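Long-range contacts in glyoxalase 3 (Candida albicans, PDB 4LRU), which converts methylglyoxal to D-lactate in a single step that needs no glutathione, detoxifying this by-product of metabolism: residues G165-G170 with A197-P202; G204-F209 with N221-V226. All blocks are in the same frame, centred on the assembly; numbering follows the deposited sequence. Where two conformers were deposited one is given.

Followed from the N terminus, the chain leaves strand 162-163, enters 165-170, and runs through helices 168-173, 177-182 and 188-195 before 197-202 returns beside it; interaction 1 closes this largely helical loop. Interaction 2 opens directly afterwards. Its loop 204-209 leads into the hairpin of strands 210-213 and 216-219, at one margin of the central mixed sheet, and closes against 221-226, where helix 225-236 begins. The two loops therefore follow in series and neither nest nor cross. With centres about 11 Å apart, they also touch: Phe166 CZ lies 3.8 Å from Trp206 CZ3, and Pro202 CB 3.8 Å from Phe209 CD2.

Interaction 1 of 2, residues G165-G170 with A197-P202; sequences GFTDIG and ATYIEP
Thr167 meets Tyr199, Glu201 and Pro202 just past the short parallel pairing of strands 162-163 and 198-199, a contact that packs the start of helix 168-173 in this DJ-1-superfamily chain. Its side chain can be followed atom by atom. CB lies near Tyr199 OH and, in the Glu201 conformer described here, one of two deposited, nearer still to Glu201 OE2. Thr167 CG2 presses on Pro202 CG at 3.5 Å, tight for two carbons, and in that conformer lies 3.3 Å from Glu201 OE2. The other branch, OG1, sits between the backbone N and the carbonyl carbon (chi1 67°). Thr167 OG1 accepts from Gly170 N at 3.0 Å (N-H...acceptor angle 147°), a capping bond from the residue at the N-cap position.

Tyr199 provides the direct hydrogen bond between the segments: Tyr199 OH donates to Gly165 O at 2.7 Å. The carbonyl oxygen lies at the ring edge, in the ring plane, whereas the hydroxyl stands above the carbonyl plane, 40° out of it. Tyr199 CE1 also comes to 3.6 Å from Gly165 N, while its side chain touches Lys189 and Ala192 of helix 188-195.

In the same conformer, the Glu201 carboxylate reaches the helix start through two waters: one accepts from Asp168 N and donates to Glu201 OE1 at 2.7 Å, the other accepts from Ile169 N and donates to Glu201 OE2 at 2.6 Å.

Phe166, whose CB points away from 197-202, has its ring against that of His140, an inferred active-site residue; Glu171, also inferred, lies in helix 168-173. Chemically, the first amides of that helix are satisfied by a threonine cap and two waters, and the negative charge of Glu201 would probably suit the positive end of the helix dipole.

Interaction 2 of 2, residues G204-F209 with N221-V226; sequences GPWDNF and NPQSAV
Asn221 ND2 is held by two carbonyl oxygens of the opposite loop, donating to Pro205 O at 2.9 Å and to Asp207 O at 2.9 Å. Both N-H...acceptor angles are 157°, and both acceptors lie nearly in the Asn221 amide plane, so the two bonds fix the rotation of that plane. They tie a type I beta turn, Gly204 to Asp207, to the segment leading into helix 225-236; the two precede and follow, in sequence, the hairpin of strands 210-213 and 216-219 at the edge of the DJ-1-family sheet. A chi1 of 52° sets Asn221 CG between the backbone N and the carbonyl carbon, and chi2 then sets the amide. The side chain of Cys139, an inferred active-site residue, is about 5 Å from that of Asn221.

Ser224 continues the network. Ser224 OG donates to Asn221 OD1 at 2.6 Å from above the carbonyl plane, and accepts from Phe209 N across the contact at 3.0 Å in an almost straight bond (170°). The hydroxyl thus couples the asparagine amide to the backbone three residues beyond Trp206. Within the turn, Gly204 N donates to Asp207 OD2 from above the carboxylate plane.

Trp206 forms the outer part of the contact. Pro205 CB stands over the centre of one indole face, and Ile173 of helix 168-173 also touches the Trp206 side chain, while Trp206 O rests 3.6 Å from Gln223 CG. Farther along the loop, the amide end of Asn208 lies by Ser224 CA, and Ser224 CB is 3.5 Å from Phe209 O.

Interaction 1 of 2, residues G165-G170 with A197-P202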
# COMPACT_ATOMS: atom_id res chain seq x y z
N GLY A 165 -2.85 8.87 -5.21
CA GLY A 165 -3.56 7.90 -4.38
C GLY A 165 -5.04 8.03 -4.66
O GLY A 165 -5.46 8.81 -5.53
N PHE A 166 -5.85 7.31 -3.90
CA PHE A 166 -7.27 7.17 -4.21
C PHE A 166 -7.96 8.53 -4.22
O PHE A 166 -7.72 9.38 -3.36
CB PHE A 166 -7.94 6.21 -3.23
CG PHE A 166 -9.21 5.60 -3.77
CD1 PHE A 166 -9.16 4.60 -4.73
CD2 PHE A 166 -10.45 6.08 -3.39
CE1 PHE A 166 -10.31 4.05 -5.23
CE2 PHE A 166 -11.61 5.52 -3.88
CZ PHE A 166 -11.54 4.51 -4.81
N THR A 167 -8.79 8.75 -5.23
CA THR A 167 -9.36 10.07 -5.47
C THR A 167 -10.52 10.39 -4.53
O THR A 167 -11.25 9.50 -4.10
CB THR A 167 -9.86 10.25 -6.93
OG1 THR A 167 -10.99 9.40 -7.17
CG2 THR A 167 -8.74 9.95 -7.94
N ASP A 168 -10.71 11.67 -4.25
CA ASP A 168 -11.90 12.11 -3.52
C ASP A 168 -13.19 11.65 -4.19
O ASP A 168 -14.12 11.21 -3.52
CB ASP A 168 -11.91 13.62 -3.38
CG ASP A 168 -10.81 14.15 -2.46
OD1 ASP A 168 -10.09 13.36 -1.83
OD2 ASP A 168 -10.69 15.40 -2.38
N ILE A 169 -13.29 11.79 -5.51
CA ILE A 169 -14.54 11.43 -6.16
C ILE A 169 -14.79 9.92 -6.00
O ILE A 169 -15.94 9.48 -5.87
CB ILE A 169 -14.60 11.90 -7.63
CG1 ILE A 169 -16.05 11.90 -8.13
CG2 ILE A 169 -13.68 11.06 -8.51
CD1 ILE A 169 -16.25 12.39 -9.55
N GLY A 170 -13.72 9.14 -6.03
CA GLY A 170 -13.82 7.70 -5.81
C GLY A 170 -14.51 7.37 -4.50
O GLY A 170 -15.30 6.43 -4.41
N ALA A 197 2.86 17.94 0.99
CA ALA A 197 3.13 17.31 -0.29
C ALA A 197 2.21 17.91 -1.34
O ALA A 197 1.28 18.65 -1.01
CB ALA A 197 2.90 15.81 -0.21
N THR A 198 2.44 17.54 -2.59
CA THR A 198 1.56 17.92 -3.69
C THR A 198 0.85 16.66 -4.16
O THR A 198 1.49 15.70 -4.58
CB THR A 198 2.36 18.55 -4.85
OG1 THR A 198 2.95 19.79 -4.41
CG2 THR A 198 1.46 18.83 -6.03
N TYR A 199 -0.49 16.67 -4.09
CA TYR A 199 -1.27 15.58 -4.62
C TYR A 199 -1.51 15.79 -6.12
O TYR A 199 -1.97 16.84 -6.55
CB TYR A 199 -2.60 15.48 -3.88
CG TYR A 199 -3.52 14.41 -4.40
CD1 TYR A 199 -3.37 13.09 -4.01
CD2 TYR A 199 -4.53 14.71 -5.30
CE1 TYR A 199 -4.21 12.09 -4.49
CE2 TYR A 199 -5.38 13.73 -5.78
CZ TYR A 199 -5.21 12.43 -5.37
OH TYR A 199 -6.05 11.46 -5.86
N ILE A 200 -1.18 14.76 -6.89
CA ILE A 200 -1.43 14.76 -8.33
C ILE A 200 -2.65 13.90 -8.63
O ILE A 200 -2.64 12.69 -8.38
CB ILE A 200 -0.22 14.20 -9.11
CG1 ILE A 200 1.08 14.91 -8.71
CG2 ILE A 200 -0.46 14.33 -10.61
CD1 ILE A 200 1.09 16.38 -9.01
N GLU A 201 -3.70 14.52 -9.15
CA GLU A 201 -4.96 13.82 -9.38
C GLU A 201 -4.97 13.20 -10.79
O GLU A 201 -4.69 13.88 -11.76
CB GLU A 201 -6.14 14.79 -9.22
CG GLU A 201 -7.50 14.21 -9.61
CD GLU A 201 -8.43 14.02 -8.43
OE1 GLU A 201 -8.27 14.71 -7.41
OE2 GLU A 201 -9.35 13.18 -8.54
N PRO A 202 -5.29 11.90 -10.89
CA PRO A 202 -5.46 11.30 -12.21
C PRO A 202 -6.64 11.95 -12.95
O PRO A 202 -7.50 12.59 -12.33
CB PRO A 202 -5.78 9.84 -11.89
CG PRO A 202 -6.47 9.92 -10.57
CD PRO A 202 -5.71 10.98 -9.82
O HOH W 1 -8.78 13.47 -5.09
O HOH W 2 -11.63 13.58 -7.38

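Interaction 2 of 2, residues G204-F209 with N221-V226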
# COMPACT_ATOMS: atom_id res chain seq x y z
N GLY A 204 -9.14 10.49 -14.29
CA GLY A 204 -10.33 9.81 -13.80
C GLY A 204 -10.00 8.87 -12.67
O GLY A 204 -8.85 8.43 -12.52
N PRO A 205 -11.00 8.53 -11.85
CA PRO A 205 -10.74 7.83 -10.60
C PRO A 205 -10.26 6.39 -10.77
O PRO A 205 -9.71 5.83 -9.82
CB PRO A 205 -12.11 7.83 -9.90
CG PRO A 205 -13.09 8.01 -11.01
CD PRO A 205 -12.41 8.96 -11.95
N TRP A 206 -10.49 5.80 -11.94
CA TRP A 206 -10.19 4.40 -12.20
C TRP A 206 -9.01 4.22 -13.15
O TRP A 206 -8.74 3.10 -13.62
CB TRP A 206 -11.42 3.66 -12.72
CG TRP A 206 -12.65 3.97 -11.93
CD1 TRP A 206 -13.79 4.52 -12.39
CD2 TRP A 206 -12.84 3.78 -10.51
NE1 TRP A 206 -14.69 4.70 -11.37
CE2 TRP A 206 -14.14 4.23 -10.21
CE3 TRP A 206 -12.05 3.27 -9.48
CZ2 TRP A 206 -14.67 4.20 -8.92
CZ3 TRP A 206 -12.58 3.23 -8.19
CH2 TRP A 206 -13.88 3.70 -7.93
N ASP A 207 -8.31 5.31 -13.43
CA ASP A 207 -7.18 5.31 -14.36
C ASP A 207 -6.04 4.48 -13.77
O ASP A 207 -5.82 4.47 -12.56
CB ASP A 207 -6.67 6.73 -14.60
CG ASP A 207 -7.59 7.56 -15.50
OD1 ASP A 207 -8.65 7.06 -15.94
OD2 ASP A 207 -7.25 8.74 -15.74
N ASN A 208 -5.29 3.83 -14.66
CA ASN A 208 -4.01 3.21 -14.33
C ASN A 208 -2.94 4.31 -14.31
O ASN A 208 -2.51 4.78 -15.36
CB ASN A 208 -3.70 2.17 -15.39
CG ASN A 208 -2.40 1.45 -15.14
OD1 ASN A 208 -1.84 1.46 -14.03
ND2 ASN A 208 -1.89 0.81 -16.19
N PHE A 209 -2.62 4.80 -13.11
CA PHE A 209 -1.82 6.01 -12.98
C PHE A 209 -0.93 5.92 -11.76
O PHE A 209 -1.38 5.54 -10.68
CB PHE A 209 -2.72 7.24 -12.88
CG PHE A 209 -1.97 8.55 -12.80
CD1 PHE A 209 -1.24 9.02 -13.88
CD2 PHE A 209 -2.00 9.30 -11.63
CE1 PHE A 209 -0.55 10.21 -13.80
CE2 PHE A 209 -1.32 10.50 -11.55
CZ PHE A 209 -0.58 10.95 -12.62
N ASN A 221 -5.10 3.32 -7.24
CA ASN A 221 -6.25 2.42 -7.14
C ASN A 221 -5.88 0.98 -7.46
O ASN A 221 -4.74 0.68 -7.82
CB ASN A 221 -7.36 2.90 -8.10
CG ASN A 221 -6.86 3.12 -9.52
OD1 ASN A 221 -5.93 2.44 -9.96
ND2 ASN A 221 -7.42 4.09 -10.22
N PRO A 222 -6.84 0.05 -7.33
CA PRO A 222 -6.51 -1.34 -7.64
C PRO A 222 -6.01 -1.51 -9.07
O PRO A 222 -5.11 -2.32 -9.34
CB PRO A 222 -7.84 -2.07 -7.43
CG PRO A 222 -8.57 -1.24 -6.42
CD PRO A 222 -8.21 0.19 -6.79
N GLN A 223 -6.56 -0.71 -9.99
CA GLN A 223 -6.18 -0.75 -11.39
C GLN A 223 -4.72 -0.37 -11.61
O GLN A 223 -4.15 -0.71 -12.64
CB GLN A 223 -7.08 0.20 -12.20
CG GLN A 223 -8.53 -0.24 -12.23
CD GLN A 223 -9.37 0.27 -11.05
OE1 GLN A 223 -8.85 0.77 -10.06
NE2 GLN A 223 -10.68 0.16 -11.19
N SER A 224 -4.12 0.34 -10.65
CA SER A 224 -2.75 0.85 -10.78
C SER A 224 -1.70 0.02 -10.07
O SER A 224 -0.52 0.38 -10.08
CB SER A 224 -2.66 2.28 -10.24
OG SER A 224 -3.60 3.12 -10.88
N ALA A 225 -2.10 -1.07 -9.43
CA ALA A 225 -1.19 -1.79 -8.55
C ALA A 225 -0.01 -2.41 -9.30
O ALA A 225 1.13 -2.33 -8.83
CB ALA A 225 -1.94 -2.84 -7.75
N VAL A 226 -0.27 -3.04 -10.45
CA VAL A 226 0.81 -3.59 -11.26
C VAL A 226 1.80 -2.48 -11.62
O VAL A 226 3.01 -2.61 -11.41
CB VAL A 226 0.30 -4.30 -12.53
CG1 VAL A 226 1.47 -4.61 -13.45
CG2 VAL A 226 -0.42 -5.58 -12.18